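Local atomic coordinates of aminoacyl-tRNA synthetase (Cryptosporidium parvum, PDB entry 5F9Z), a protein that probably attaches proline to its cognate tRNA at the expense of ATP, as a class II prolyl-tRNA synthetase that also binds the inhibitor halofuginone. Residues A[54-59]-A[168-173]; A[163-168]-A[276-281]. All coordinates share one frame; numbering follows the deposited sequence.

Contact 1 (A[54-59]-A[168-173]); sequences WSYFIW and EFLWQE. With ANP (phosphoaminophosphonic acid-adenylate ester), chain D; HFG (7-bromo-6-chloro-3-{3-[(2R,3S)-3-hydroxypiperidin-2-yl]-2-oxopropyl}quinazolin-4(3H)-one), chain E.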
ATOM      1  N   TRP A  54      -1.656 -11.086  12.192  1.00 25.84           N
ATOM      2  CA  TRP A  54      -2.531  -9.918  12.188  1.00 24.85           C
ATOM      3  C   TRP A  54      -2.219  -8.982  11.027  1.00 26.75           C
ATOM      4  O   TRP A  54      -3.125  -8.324  10.504  1.00 28.88           O
ATOM      5  CB  TRP A  54      -2.426  -9.173  13.518  1.00 24.62           C
ATOM      6  CG  TRP A  54      -3.620  -8.321  13.810  1.00 22.72           C
ATOM      7  CD1 TRP A  54      -3.714  -6.965  13.682  1.00 22.42           C
ATOM      8  CD2 TRP A  54      -4.900  -8.771  14.269  1.00 22.41           C
ATOM      9  NE1 TRP A  54      -4.973  -6.543  14.040  1.00 21.03           N
ATOM     10  CE2 TRP A  54      -5.720  -7.633  14.404  1.00 21.78           C
ATOM     11  CE3 TRP A  54      -5.433 -10.026  14.582  1.00 22.55           C
ATOM     12  CZ2 TRP A  54      -7.043  -7.713  14.838  1.00 22.36           C
ATOM     13  CZ3 TRP A  54      -6.745 -10.102  15.014  1.00 22.63           C
ATOM     14  CH2 TRP A  54      -7.535  -8.953  15.136  1.00 21.83           C
ATOM     15  N   SER A  55      -0.955  -8.907  10.611  1.00 25.79           N
ATOM     16  CA  SER A  55      -0.594  -8.122   9.437  1.00 24.65           C
ATOM     17  C   SER A  55      -0.602  -8.960   8.164  1.00 21.97           C
ATOM     18  O   SER A  55      -0.971  -8.457   7.097  1.00 20.58           O
ATOM     19  CB  SER A  55       0.785  -7.483   9.624  1.00 26.10           C
ATOM     20  OG  SER A  55       1.801  -8.469   9.701  1.00 27.46           O
ATOM     21  N   TYR A  56      -0.208 -10.233   8.256  1.00 21.75           N
ATOM     22  CA  TYR A  56      -0.161 -11.072   7.064  1.00 22.10           C
ATOM     23  C   TYR A  56      -1.554 -11.355   6.517  1.00 22.10           C
ATOM     24  O   TYR A  56      -1.704 -11.620   5.319  1.00 22.77           O
ATOM     25  CB  TYR A  56       0.569 -12.381   7.362  1.00 22.65           C
ATOM     26  CG  TYR A  56       0.846 -13.197   6.122  1.00 22.87           C
ATOM     27  CD1 TYR A  56       1.806 -12.790   5.202  1.00 23.63           C
ATOM     28  CD2 TYR A  56       0.145 -14.367   5.863  1.00 22.43           C
ATOM     29  CE1 TYR A  56       2.062 -13.526   4.062  1.00 23.18           C
ATOM     30  CE2 TYR A  56       0.397 -15.113   4.726  1.00 23.10           C
ATOM     31  CZ  TYR A  56       1.355 -14.685   3.829  1.00 22.54           C
ATOM     32  OH  TYR A  56       1.610 -15.420   2.695  1.00 22.53           O
ATOM     33  N   PHE A  57      -2.579 -11.313   7.374  1.00 20.80           N
ATOM     34  CA  PHE A  57      -3.951 -11.409   6.887  1.00 21.31           C
ATOM     35  C   PHE A  57      -4.262 -10.282   5.912  1.00 22.08           C
ATOM     36  O   PHE A  57      -4.930 -10.497   4.894  1.00 22.54           O
ATOM     37  CB  PHE A  57      -4.933 -11.385   8.062  1.00 20.92           C
ATOM     38  CG  PHE A  57      -6.382 -11.354   7.646  1.00 20.54           C
ATOM     39  CD1 PHE A  57      -7.021 -10.150   7.379  1.00 19.03           C
ATOM     40  CD2 PHE A  57      -7.109 -12.528   7.534  1.00 19.61           C
ATOM     41  CE1 PHE A  57      -8.348 -10.120   6.997  1.00 17.73           C
ATOM     42  CE2 PHE A  57      -8.438 -12.503   7.157  1.00 18.96           C
ATOM     43  CZ  PHE A  57      -9.059 -11.297   6.888  1.00 18.63           C
ATOM     44  N   ILE A  58      -3.793  -9.069   6.215  1.00 22.39           N
ATOM     45  CA  ILE A  58      -4.081  -7.926   5.356  1.00 23.45           C
ATOM     46  C   ILE A  58      -3.419  -8.100   3.996  1.00 23.12           C
ATOM     47  O   ILE A  58      -3.990  -7.734   2.961  1.00 23.46           O
ATOM     48  CB  ILE A  58      -3.646  -6.621   6.046  1.00 23.77           C
ATOM     49  CG1 ILE A  58      -4.412  -6.448   7.360  1.00 25.60           C
ATOM     50  CG2 ILE A  58      -3.870  -5.425   5.131  1.00 24.38           C
ATOM     51  CD1 ILE A  58      -4.204  -5.107   8.018  1.00 25.84           C
ATOM     52  N   TRP A  59      -2.214  -8.673   3.968  1.00 22.21           N
ATOM     53  CA  TRP A  59      -1.572  -8.945   2.686  1.00 24.30           C
ATOM     54  C   TRP A  59      -2.295 -10.053   1.933  1.00 23.90           C
ATOM     55  O   TRP A  59      -2.435  -9.987   0.706  1.00 22.50           O
ATOM     56  CB  TRP A  59      -0.102  -9.309   2.890  1.00 24.44           C
ATOM     57  CG  TRP A  59       0.594  -9.612   1.602  1.00 24.24           C
ATOM     58  CD1 TRP A  59       1.054 -10.827   1.183  1.00 24.20           C
ATOM     59  CD2 TRP A  59       0.886  -8.686   0.549  1.00 22.08           C
ATOM     60  NE1 TRP A  59       1.626 -10.712  -0.061  1.00 23.54           N
ATOM     61  CE2 TRP A  59       1.536  -9.407  -0.473  1.00 22.63           C
ATOM     62  CE3 TRP A  59       0.669  -7.316   0.374  1.00 22.02           C
ATOM     63  CZ2 TRP A  59       1.969  -8.804  -1.652  1.00 21.09           C
ATOM     64  CZ3 TRP A  59       1.098  -6.720  -0.797  1.00 20.72           C
ATOM     65  CH2 TRP A  59       1.742  -7.463  -1.795  1.00 20.48           C
ATOM     66  N   GLU A 168      13.719  -7.575   2.710  1.00 28.19           N
ATOM     67  CA  GLU A 168      12.865  -8.576   2.088  1.00 27.51           C
ATOM     68  C   GLU A 168      11.424  -8.106   2.193  1.00 27.04           C
ATOM     69  O   GLU A 168      10.943  -7.804   3.290  1.00 26.95           O
ATOM     70  CB  GLU A 168      13.002  -9.958   2.733  1.00 26.19           C
ATOM     71  CG  GLU A 168      12.204 -11.019   1.977  1.00 26.38           C
ATOM     72  CD  GLU A 168      11.984 -12.292   2.769  1.00 28.68           C
ATOM     73  OE1 GLU A 168      12.353 -12.328   3.960  1.00 30.92           O
ATOM     74  OE2 GLU A 168      11.435 -13.257   2.196  1.00 27.27           O
ATOM     75  N   PHE A 169      10.745  -8.033   1.053  1.00 26.97           N
ATOM     76  CA  PHE A 169       9.333  -7.698   1.018  1.00 26.40           C
ATOM     77  C   PHE A 169       8.603  -8.679   0.116  1.00 27.11           C
ATOM     78  O   PHE A 169       9.180  -9.237  -0.821  1.00 29.47           O
ATOM     79  CB  PHE A 169       9.093  -6.256   0.534  1.00 25.91           C
ATOM     80  CG  PHE A 169       9.710  -5.942  -0.802  1.00 25.63           C
ATOM     81  CD1 PHE A 169       9.010  -6.168  -1.976  1.00 25.48           C
ATOM     82  CD2 PHE A 169      10.980  -5.395  -0.882  1.00 27.56           C
ATOM     83  CE1 PHE A 169       9.571  -5.870  -3.205  1.00 27.60           C
ATOM     84  CE2 PHE A 169      11.546  -5.094  -2.108  1.00 28.64           C
ATOM     85  CZ  PHE A 169      10.840  -5.329  -3.270  1.00 28.21           C
ATOM     86  N   LEU A 170       7.332  -8.901   0.428  1.00 25.98           N
ATOM     87  CA  LEU A 170       6.453  -9.661  -0.443  1.00 24.62           C
ATOM     88  C   LEU A 170       5.841  -8.715  -1.461  1.00 24.81           C
ATOM     89  O   LEU A 170       5.486  -7.578  -1.133  1.00 25.70           O
ATOM     90  CB  LEU A 170       5.352 -10.353   0.361  1.00 23.05           C
ATOM     91  CG  LEU A 170       5.827 -11.272   1.486  1.00 23.40           C
ATOM     92  CD1 LEU A 170       4.641 -11.942   2.158  1.00 23.33           C
ATOM     93  CD2 LEU A 170       6.802 -12.304   0.947  1.00 23.62           C
ATOM     94  N   TRP A 171       5.730  -9.173  -2.703  1.00 24.09           N
ATOM     95  CA  TRP A 171       5.165  -8.315  -3.725  1.00 24.16           C
ATOM     96  C   TRP A 171       4.486  -9.151  -4.796  1.00 25.38           C
ATOM     97  O   TRP A 171       4.534 -10.384  -4.793  1.00 26.80           O
ATOM     98  CB  TRP A 171       6.231  -7.383  -4.331  1.00 24.16           C
ATOM     99  CG  TRP A 171       7.043  -7.888  -5.513  1.00 23.09           C
ATOM    100  CD1 TRP A 171       7.196  -9.180  -5.941  1.00 22.82           C
ATOM    101  CD2 TRP A 171       7.823  -7.081  -6.405  1.00 23.65           C
ATOM    102  NE1 TRP A 171       8.010  -9.220  -7.047  1.00 24.85           N
ATOM    103  CE2 TRP A 171       8.410  -7.945  -7.350  1.00 24.76           C
ATOM    104  CE3 TRP A 171       8.079  -5.709  -6.497  1.00 24.57           C
ATOM    105  CZ2 TRP A 171       9.239  -7.483  -8.370  1.00 25.12           C
ATOM    106  CZ3 TRP A 171       8.901  -5.253  -7.511  1.00 24.90           C
ATOM    107  CH2 TRP A 171       9.471  -6.137  -8.433  1.00 24.37           C
ATOM    108  N   GLN A 172       3.846  -8.441  -5.713  1.00 24.03           N
ATOM    109  CA  GLN A 172       3.284  -8.994  -6.929  1.00 23.70           C
ATOM    110  C   GLN A 172       3.968  -8.292  -8.091  1.00 23.14           C
ATOM    111  O   GLN A 172       4.129  -7.069  -8.066  1.00 22.14           O
ATOM    112  CB  GLN A 172       1.764  -8.785  -6.945  1.00 25.91           C
ATOM    113  CG  GLN A 172       1.104  -8.723  -8.300  1.00 28.24           C
ATOM    114  CD  GLN A 172       1.266  -7.377  -8.971  1.00 28.27           C
ATOM    115  OE1 GLN A 172       1.031  -6.331  -8.365  1.00 29.19           O
ATOM    116  NE2 GLN A 172       1.708  -7.396 -10.217  1.00 28.79           N
ATOM    117  N   GLU A 173       4.395  -9.055  -9.095  1.00 22.38           N
ATOM    118  CA  GLU A 173       4.968  -8.473 -10.303  1.00 23.12           C
ATOM    119  C   GLU A 173       4.314  -9.111 -11.516  1.00 22.88           C
ATOM    120  O   GLU A 173       4.395 -10.330 -11.706  1.00 22.41           O
ATOM    121  CB  GLU A 173       6.494  -8.633 -10.349  1.00 21.90           C
ATOM    122  CG  GLU A 173       7.026 -10.035 -10.124  1.00 22.17           C
ATOM    123  CD  GLU A 173       8.519 -10.127 -10.384  1.00 23.32           C
ATOM    124  OE1 GLU A 173       9.011  -9.415 -11.287  1.00 22.67           O
ATOM    125  OE2 GLU A 173       9.203 -10.903  -9.682  1.00 22.44           O
TER
HETATM  126  PG  ANP D 701      12.603   3.187  -4.812  1.00 35.98           P
HETATM  127  O1G ANP D 701      13.600   4.168  -5.342  1.00 36.83           O
HETATM  128  O2G ANP D 701      11.848   3.830  -3.587  1.00 37.53           O
HETATM  129  O3G ANP D 701      13.348   1.880  -4.327  1.00 33.56           O
HETATM  130  PB  ANP D 701      11.794   1.354  -6.787  1.00 33.27           P
HETATM  131  O1B ANP D 701      12.083   1.596  -8.297  1.00 34.34           O
HETATM  132  O2B ANP D 701      12.970   0.678  -6.161  1.00 29.25           O
HETATM  133  N3B ANP D 701      11.480   2.819  -6.028  1.00 34.60           N
HETATM  134  PA  ANP D 701      10.143  -0.644  -7.703  1.00 32.60           P
HETATM  135  O1A ANP D 701      11.300  -1.507  -8.026  1.00 31.72           O
HETATM  136  O2A ANP D 701       9.554   0.094  -8.908  1.00 32.73           O
HETATM  137  O3A ANP D 701      10.528   0.459  -6.626  1.00 33.68           O
HETATM  138  O5' ANP D 701       9.052  -1.547  -6.991  1.00 33.97           O
HETATM  139  C5' ANP D 701       7.639  -1.348  -7.215  1.00 32.38           C
HETATM  140  C4' ANP D 701       7.030  -0.720  -5.987  1.00 30.88           C
HETATM  141  O4' ANP D 701       7.431  -1.468  -4.825  1.00 30.42           O
HETATM  142  C3' ANP D 701       7.464   0.712  -5.702  1.00 31.00           C
HETATM  143  O3' ANP D 701       6.634   1.633  -6.398  1.00 32.89           O
HETATM  144  C2' ANP D 701       7.281   0.823  -4.184  1.00 31.12           C
HETATM  145  O2' ANP D 701       5.961   1.228  -3.844  1.00 31.49           O
HETATM  146  C1' ANP D 701       7.543  -0.611  -3.703  1.00 30.23           C
HETATM  147  N9  ANP D 701       8.859  -0.818  -3.104  1.00 30.24           N
HETATM  148  C8  ANP D 701      10.075  -0.490  -3.645  1.00 30.26           C
HETATM  149  N7  ANP D 701      11.098  -0.802  -2.886  1.00 29.98           N
HETATM  150  C5  ANP D 701      10.514  -1.383  -1.771  1.00 30.23           C
HETATM  151  C6  ANP D 701      11.059  -1.930  -0.593  1.00 31.51           C
HETATM  152  N6  ANP D 701      12.367  -1.982  -0.332  1.00 30.98           N
HETATM  153  N1  ANP D 701      10.198  -2.429   0.324  1.00 31.78           N
HETATM  154  C2  ANP D 701       8.887  -2.379   0.069  1.00 30.35           C
HETATM  155  N3  ANP D 701       8.261  -1.888  -1.003  1.00 30.02           N
HETATM  156  C4  ANP D 701       9.136  -1.403  -1.892  1.00 30.17           C
HETATM  157  O4' HFG E 702      11.793  -3.541 -10.637  1.00 34.77           O
HETATM  158  C21 HFG E 702      11.745  -2.535 -11.284  1.00 34.31           C
HETATM  159  C3' HFG E 702      10.659  -2.348 -12.367  1.00 33.19           C
HETATM  160  C2' HFG E 702       9.478  -3.309 -12.213  1.00 30.75           C
HETATM  161  N1' HFG E 702       9.913  -4.640 -12.245  1.00 29.62           N
HETATM  162  C6' HFG E 702       8.950  -5.521 -11.655  1.00 30.42           C
HETATM  163  C5' HFG E 702       7.559  -4.890 -11.559  1.00 30.70           C
HETATM  164  C4' HFG E 702       7.557  -3.702 -10.757  1.00 29.63           C
HETATM  165  C39 HFG E 702       8.765  -2.985 -10.883  1.00 30.25           C
HETATM  166  O7' HFG E 702       8.486  -1.490 -10.844  1.00 30.95           O
HETATM  167  C1' HFG E 702      12.837  -1.333 -11.019  1.00 34.29           C
HETATM  168  N3  HFG E 702      14.013  -1.878 -10.218  1.00 34.63           N
HETATM  169  C4  HFG E 702      14.894  -2.772 -10.811  1.00 36.81           C
HETATM  170  O11 HFG E 702      14.730  -3.124 -11.981  1.00 37.67           O
HETATM  171  C10 HFG E 702      15.948  -3.259 -10.094  1.00 38.27           C
HETATM  172  C5  HFG E 702      16.886  -4.187 -10.676  1.00 39.94           C
HETATM  173  C2  HFG E 702      14.191  -1.500  -8.970  1.00 34.54           C
HETATM  174  N1  HFG E 702      15.213  -1.959  -8.233  1.00 35.65           N
HETATM  175  C9  HFG E 702      16.100  -2.839  -8.786  1.00 38.22           C
HETATM  176  C8  HFG E 702      17.171  -3.320  -8.018  1.00 41.16           C
HETATM  177  C7  HFG E 702      18.089  -4.233  -8.593  1.00 45.97           C
HETATM  178 BR1  HFG E 702      19.579  -4.901  -7.517  1.00 55.64          BR
HETATM  179  C6  HFG E 702      17.935  -4.658  -9.922  1.00 42.82           C
HETATM  180 CL1  HFG E 702      19.082  -5.793 -10.632  1.00 43.53          CL
HETATM  181  O   HOH W   1       3.521 -11.931  -2.405  1.00 37.06           O
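Both Y56 and W59 hold CG anti to the backbone N (chi1 -171° and 179°), which carries their rings from helix 53-71 to the start of strand 168-178, while L170 answers with CG anti to its carbonyl carbon (chi1 -56°) and points its CD1 methyl at the rims of both. That methyl meets the rim of the phenol ring, in its plane, 3.6 Å from CE1 of Y56. The same methyl lies 3.9 Å from CD1 of W59, and L170 CB packs against the pyrrole part of the indole at NE1. The benzo part reaches farther along the strand: W59 CZ2 rests 3.8 Å from CA of W171, passing beside the L170 carbonyl. The polar end of this otherwise apolar contact is settled by a water in the indole plane, which accepts from W59 NE1 at 3.3 Å and donates to W171 O at 3.0 Å, tying helix to strand indirectly.

CB of W171 points away from the helix. CB of E173 lies over one indole face toward its rim, and a weak bond runs from W171 NE1 to E173 OE2 at 3.3 Å; that carboxylate oxygen is also bonded to S124 and Q148. The far corner of the indole meets the inhibitor, with CH2 of W171 3.3 Å from C6' of HFG, and F169 lays a ring face against the adenine of ANP. The strand, paired with strands 144-153 and 265-276, thus has the helix behind it and both ligands before it, the layout of the antiparallel active-site sheet of class II aminoacyl-tRNA synthetases.

Contact 2 (A[163-168]-A[276-281]); sequences FIRTRE and TTRAIG. With ANP (phosphoaminophosphonic acid-adenylate ester), chain D.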
ATOM      1  N   PHE A 163       7.331  -2.483   6.457  1.00 23.02           N
ATOM      2  CA  PHE A 163       6.441  -2.420   5.301  1.00 21.39           C
ATOM      3  C   PHE A 163       6.945  -1.449   4.237  1.00 22.05           C
ATOM      4  O   PHE A 163       7.128  -1.840   3.079  1.00 20.82           O
ATOM      5  CB  PHE A 163       5.017  -2.036   5.718  1.00 21.01           C
ATOM      6  CG  PHE A 163       4.399  -2.978   6.710  1.00 22.11           C
ATOM      7  CD1 PHE A 163       3.987  -4.243   6.321  1.00 22.42           C
ATOM      8  CD2 PHE A 163       4.212  -2.594   8.027  1.00 21.71           C
ATOM      9  CE1 PHE A 163       3.412  -5.110   7.230  1.00 21.79           C
ATOM     10  CE2 PHE A 163       3.635  -3.455   8.939  1.00 22.59           C
ATOM     11  CZ  PHE A 163       3.234  -4.714   8.539  1.00 21.99           C
ATOM     12  N   ILE A 164       7.176  -0.189   4.619  1.00 23.37           N
ATOM     13  CA  ILE A 164       7.469   0.858   3.640  1.00 25.62           C
ATOM     14  C   ILE A 164       8.715   0.511   2.831  1.00 27.53           C
ATOM     15  O   ILE A 164       8.704   0.552   1.594  1.00 29.00           O
ATOM     16  CB  ILE A 164       7.619   2.221   4.341  1.00 25.87           C
ATOM     17  CG1 ILE A 164       6.371   2.538   5.170  1.00 24.48           C
ATOM     18  CG2 ILE A 164       7.876   3.316   3.316  1.00 25.39           C
ATOM     19  CD1 ILE A 164       5.102   2.636   4.352  1.00 22.84           C
ATOM     20  N   ARG A 165       9.808   0.170   3.511  1.00 27.23           N
ATOM     21  CA  ARG A 165      11.063  -0.174   2.842  1.00 27.65           C
ATOM     22  C   ARG A 165      11.747  -1.269   3.653  1.00 27.00           C
ATOM     23  O   ARG A 165      12.365  -0.992   4.685  1.00 27.72           O
ATOM     24  CB  ARG A 165      11.963   1.047   2.686  1.00 28.88           C
ATOM     25  CG  ARG A 165      13.264   0.761   1.954  1.00 29.80           C
ATOM     26  CD  ARG A 165      14.021   2.042   1.647  1.00 32.75           C
ATOM     27  NE  ARG A 165      13.214   2.979   0.872  1.00 35.65           N
ATOM     28  CZ  ARG A 165      13.064   2.923  -0.448  1.00 36.55           C
ATOM     29  NH1 ARG A 165      13.667   1.969  -1.147  1.00 36.16           N
ATOM     30  NH2 ARG A 165      12.309   3.818  -1.071  1.00 36.18           N
ATOM     31  N   THR A 166      11.637  -2.508   3.182  1.00 27.25           N
ATOM     32  CA  THR A 166      12.223  -3.659   3.849  1.00 29.01           C
ATOM     33  C   THR A 166      13.177  -4.373   2.900  1.00 27.49           C
ATOM     34  O   THR A 166      12.971  -4.389   1.682  1.00 23.41           O
ATOM     35  CB  THR A 166      11.143  -4.632   4.336  1.00 30.14           C
ATOM     36  OG1 THR A 166      10.466  -5.200   3.208  1.00 31.94           O
ATOM     37  CG2 THR A 166      10.129  -3.905   5.204  1.00 30.60           C
ATOM     38  N   ARG A 167      14.230  -4.964   3.470  1.00 31.33           N
ATOM     39  CA  ARG A 167      15.222  -5.649   2.646  1.00 31.80           C
ATOM     40  C   ARG A 167      14.661  -6.925   2.034  1.00 30.21           C
ATOM     41  O   ARG A 167      15.087  -7.327   0.946  1.00 30.73           O
ATOM     42  CB  ARG A 167      16.479  -5.934   3.463  1.00 32.89           C
ATOM     43  CG  ARG A 167      17.293  -4.682   3.738  1.00 36.95           C
ATOM     44  CD  ARG A 167      18.634  -4.997   4.367  1.00 41.31           C
ATOM     45  NE  ARG A 167      19.549  -3.865   4.263  1.00 44.65           N
ATOM     46  CZ  ARG A 167      20.761  -3.830   4.807  1.00 49.14           C
ATOM     47  NH1 ARG A 167      21.206  -4.866   5.505  1.00 50.58           N
ATOM     48  NH2 ARG A 167      21.527  -2.758   4.656  1.00 50.31           N
ATOM     49  N   GLU A 168      13.719  -7.575   2.710  1.00 28.19           N
ATOM     50  CA  GLU A 168      12.865  -8.576   2.088  1.00 27.51           C
ATOM     51  C   GLU A 168      11.424  -8.106   2.193  1.00 27.04           C
ATOM     52  O   GLU A 168      10.943  -7.804   3.290  1.00 26.95           O
ATOM     53  CB  GLU A 168      13.002  -9.958   2.733  1.00 26.19           C
ATOM     54  CG  GLU A 168      12.204 -11.019   1.977  1.00 26.38           C
ATOM     55  CD  GLU A 168      11.984 -12.292   2.769  1.00 28.68           C
ATOM     56  OE1 GLU A 168      12.353 -12.328   3.960  1.00 30.92           O
ATOM     57  OE2 GLU A 168      11.435 -13.257   2.196  1.00 27.27           O
ATOM     58  N   THR A 276       3.681  -3.975  -3.404  1.00 23.82           N
ATOM     59  CA  THR A 276       4.384  -4.658  -2.326  1.00 21.89           C
ATOM     60  C   THR A 276       3.615  -4.522  -1.016  1.00 22.97           C
ATOM     61  O   THR A 276       2.574  -3.862  -0.940  1.00 23.54           O
ATOM     62  CB  THR A 276       5.796  -4.094  -2.154  1.00 20.01           C
ATOM     63  OG1 THR A 276       5.706  -2.762  -1.640  1.00 18.80           O
ATOM     64  CG2 THR A 276       6.520  -4.061  -3.482  1.00 15.46           C
ATOM     65  N   THR A 277       4.163  -5.148   0.030  1.00 21.92           N
ATOM     66  CA  THR A 277       3.651  -5.021   1.390  1.00 21.45           C
ATOM     67  C   THR A 277       3.760  -3.603   1.935  1.00 23.06           C
ATOM     68  O   THR A 277       3.288  -3.356   3.050  1.00 22.61           O
ATOM     69  CB  THR A 277       4.386  -5.990   2.320  1.00 20.25           C
ATOM     70  OG1 THR A 277       5.784  -5.983   2.007  1.00 19.07           O
ATOM     71  CG2 THR A 277       3.839  -7.397   2.158  1.00 17.61           C
ATOM     72  N   ARG A 278       4.380  -2.680   1.192  1.00 24.46           N
ATOM     73  CA  ARG A 278       4.370  -1.270   1.574  1.00 24.72           C
ATOM     74  C   ARG A 278       2.950  -0.740   1.734  1.00 25.29           C
ATOM     75  O   ARG A 278       2.706   0.141   2.569  1.00 25.59           O
ATOM     76  CB  ARG A 278       5.134  -0.452   0.529  1.00 24.96           C
ATOM     77  CG  ARG A 278       4.910   1.047   0.598  1.00 26.78           C
ATOM     78  CD  ARG A 278       5.657   1.764  -0.513  1.00 28.18           C
ATOM     79  NE  ARG A 278       7.104   1.710  -0.328  1.00 30.65           N
ATOM     80  CZ  ARG A 278       7.972   2.437  -1.023  1.00 32.50           C
ATOM     81  NH1 ARG A 278       7.538   3.279  -1.952  1.00 32.28           N
ATOM     82  NH2 ARG A 278       9.273   2.326  -0.789  1.00 33.45           N
ATOM     83  N   ALA A 279       2.004  -1.270   0.953  1.00 25.27           N
ATOM     84  CA  ALA A 279       0.616  -0.823   1.043  1.00 25.10           C
ATOM     85  C   ALA A 279       0.080  -0.953   2.462  1.00 24.04           C
ATOM     86  O   ALA A 279      -0.712  -0.117   2.912  1.00 24.29           O
ATOM     87  CB  ALA A 279      -0.252  -1.622   0.072  1.00 25.02           C
ATOM     88  N   ILE A 280       0.502  -1.993   3.182  1.00 24.11           N
ATOM     89  CA  ILE A 280       0.053  -2.174   4.559  1.00 23.60           C
ATOM     90  C   ILE A 280       0.567  -1.038   5.434  1.00 24.71           C
ATOM     91  O   ILE A 280      -0.180  -0.460   6.232  1.00 27.58           O
ATOM     92  CB  ILE A 280       0.498  -3.547   5.090  1.00 21.53           C
ATOM     93  CG1 ILE A 280      -0.008  -4.661   4.170  1.00 20.35           C
ATOM     94  CG2 ILE A 280      -0.002  -3.755   6.513  1.00 19.84           C
ATOM     95  CD1 ILE A 280       0.398  -6.050   4.610  1.00 21.29           C
ATOM     96  N   GLY A 281       1.848  -0.694   5.288  1.00 22.59           N
ATOM     97  CA  GLY A 281       2.414   0.373   6.097  1.00 22.82           C
ATOM     98  C   GLY A 281       1.776   1.721   5.825  1.00 24.02           C
ATOM     99  O   GLY A 281       1.491   2.482   6.754  1.00 24.36           O
TER
HETATM  100  PG  ANP D 701      12.603   3.187  -4.812  1.00 35.98           P
HETATM  101  O1G ANP D 701      13.600   4.168  -5.342  1.00 36.83           O
HETATM  102  O2G ANP D 701      11.848   3.830  -3.587  1.00 37.53           O
HETATM  103  O3G ANP D 701      13.348   1.880  -4.327  1.00 33.56           O
HETATM  104  PB  ANP D 701      11.794   1.354  -6.787  1.00 33.27           P
HETATM  105  O1B ANP D 701      12.083   1.596  -8.297  1.00 34.34           O
HETATM  106  O2B ANP D 701      12.970   0.678  -6.161  1.00 29.25           O
HETATM  107  N3B ANP D 701      11.480   2.819  -6.028  1.00 34.60           N
HETATM  108  PA  ANP D 701      10.143  -0.644  -7.703  1.00 32.60           P
HETATM  109  O1A ANP D 701      11.300  -1.507  -8.026  1.00 31.72           O
HETATM  110  O2A ANP D 701       9.554   0.094  -8.908  1.00 32.73           O
HETATM  111  O3A ANP D 701      10.528   0.459  -6.626  1.00 33.68           O
HETATM  112  O5' ANP D 701       9.052  -1.547  -6.991  1.00 33.97           O
HETATM  113  C5' ANP D 701       7.639  -1.348  -7.215  1.00 32.38           C
HETATM  114  C4' ANP D 701       7.030  -0.720  -5.987  1.00 30.88           C
HETATM  115  O4' ANP D 701       7.431  -1.468  -4.825  1.00 30.42           O
HETATM  116  C3' ANP D 701       7.464   0.712  -5.702  1.00 31.00           C
HETATM  117  O3' ANP D 701       6.634   1.633  -6.398  1.00 32.89           O
HETATM  118  C2' ANP D 701       7.281   0.823  -4.184  1.00 31.12           C
HETATM  119  O2' ANP D 701       5.961   1.228  -3.844  1.00 31.49           O
HETATM  120  C1' ANP D 701       7.543  -0.611  -3.703  1.00 30.23           C
HETATM  121  N9  ANP D 701       8.859  -0.818  -3.104  1.00 30.24           N
HETATM  122  C8  ANP D 701      10.075  -0.490  -3.645  1.00 30.26           C
HETATM  123  N7  ANP D 701      11.098  -0.802  -2.886  1.00 29.98           N
HETATM  124  C5  ANP D 701      10.514  -1.383  -1.771  1.00 30.23           C
HETATM  125  C6  ANP D 701      11.059  -1.930  -0.593  1.00 31.51           C
HETATM  126  N6  ANP D 701      12.367  -1.982  -0.332  1.00 30.98           N
HETATM  127  N1  ANP D 701      10.198  -2.429   0.324  1.00 31.78           N
HETATM  128  C2  ANP D 701       8.887  -2.379   0.069  1.00 30.35           C
HETATM  129  N3  ANP D 701       8.261  -1.888  -1.003  1.00 30.02           N
HETATM  130  C4  ANP D 701       9.136  -1.403  -1.892  1.00 30.17           C
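The carbonyl oxygen of I164 is gripped side-on by two nitrogens of R278. NE comes in the carbonyl plane, on a lone pair, at 2.8 Å from I164 O, whereas NH2 sits above that plane at 3.0 Å from the same oxygen with a more bent N-H...O angle of 136°. The oxygen lies in the guanidinium plane, so the paired bonds fix the rotation of the group and lay one of its faces on the ribose, NH1 of R278 3.3 Å from C2' of ANP. A bend at chi3 (-69°) turns the R278 head into this position, and its NH1 donates to Q239 O.

R165 runs alongside, its guanidinium plane turned 72° from that of R278, and its NH2 stands 3.4 Å from NH2 of R278 although both are donors. The gamma-phosphate probably offsets this repulsion: R165 NH2 donates almost straight to O2G of ANP at 2.6 Å, NH1 to O3G, and E156 adds a salt bridge. R165, on what is probably the motif 2 loop, and R278, at the turn where strand 265-276 passes into a helix in the motif 3 region, complete with R154 the nucleotide site expected of the class II fold.

Adenine is read at its edge, T166 N donating to N1 and T166 O accepting from N6, while T276 OG1 donates to N3 at 2.8 Å. That same hydroxyl accepts from R278 N in a capping bond ahead of helix 278-287. F163 presents a ring face to I280, whose CG2 lies 4.0 Å from the ring centroid in a CH-pi contact, and F163 CB packs 3.5 Å from G281 N, close against the helix backbone.

Both contacts are buried and close to the centre of the fold, contact 2 wholly so, whereas Y56 and L170 of contact 1 are partly exposed. They adjoin the ANP site, with centres about 8 Å apart. Their segments alternate along the sequence, share E168 and meet directly: L170 O probably accepts a hydrogen bond from T277 N, and W59 CZ3 packs on T276 O. Contact 1 sets helix 53-71 behind the sheet, largely by apolar chemistry with a single bridging water. Contact 2 joins loop and helix through R278 on the I164 carbonyl and F163 on I280, and reaches the gamma-phosphate of ANP as well as its base. Of the two, contact 1 touches halofuginone.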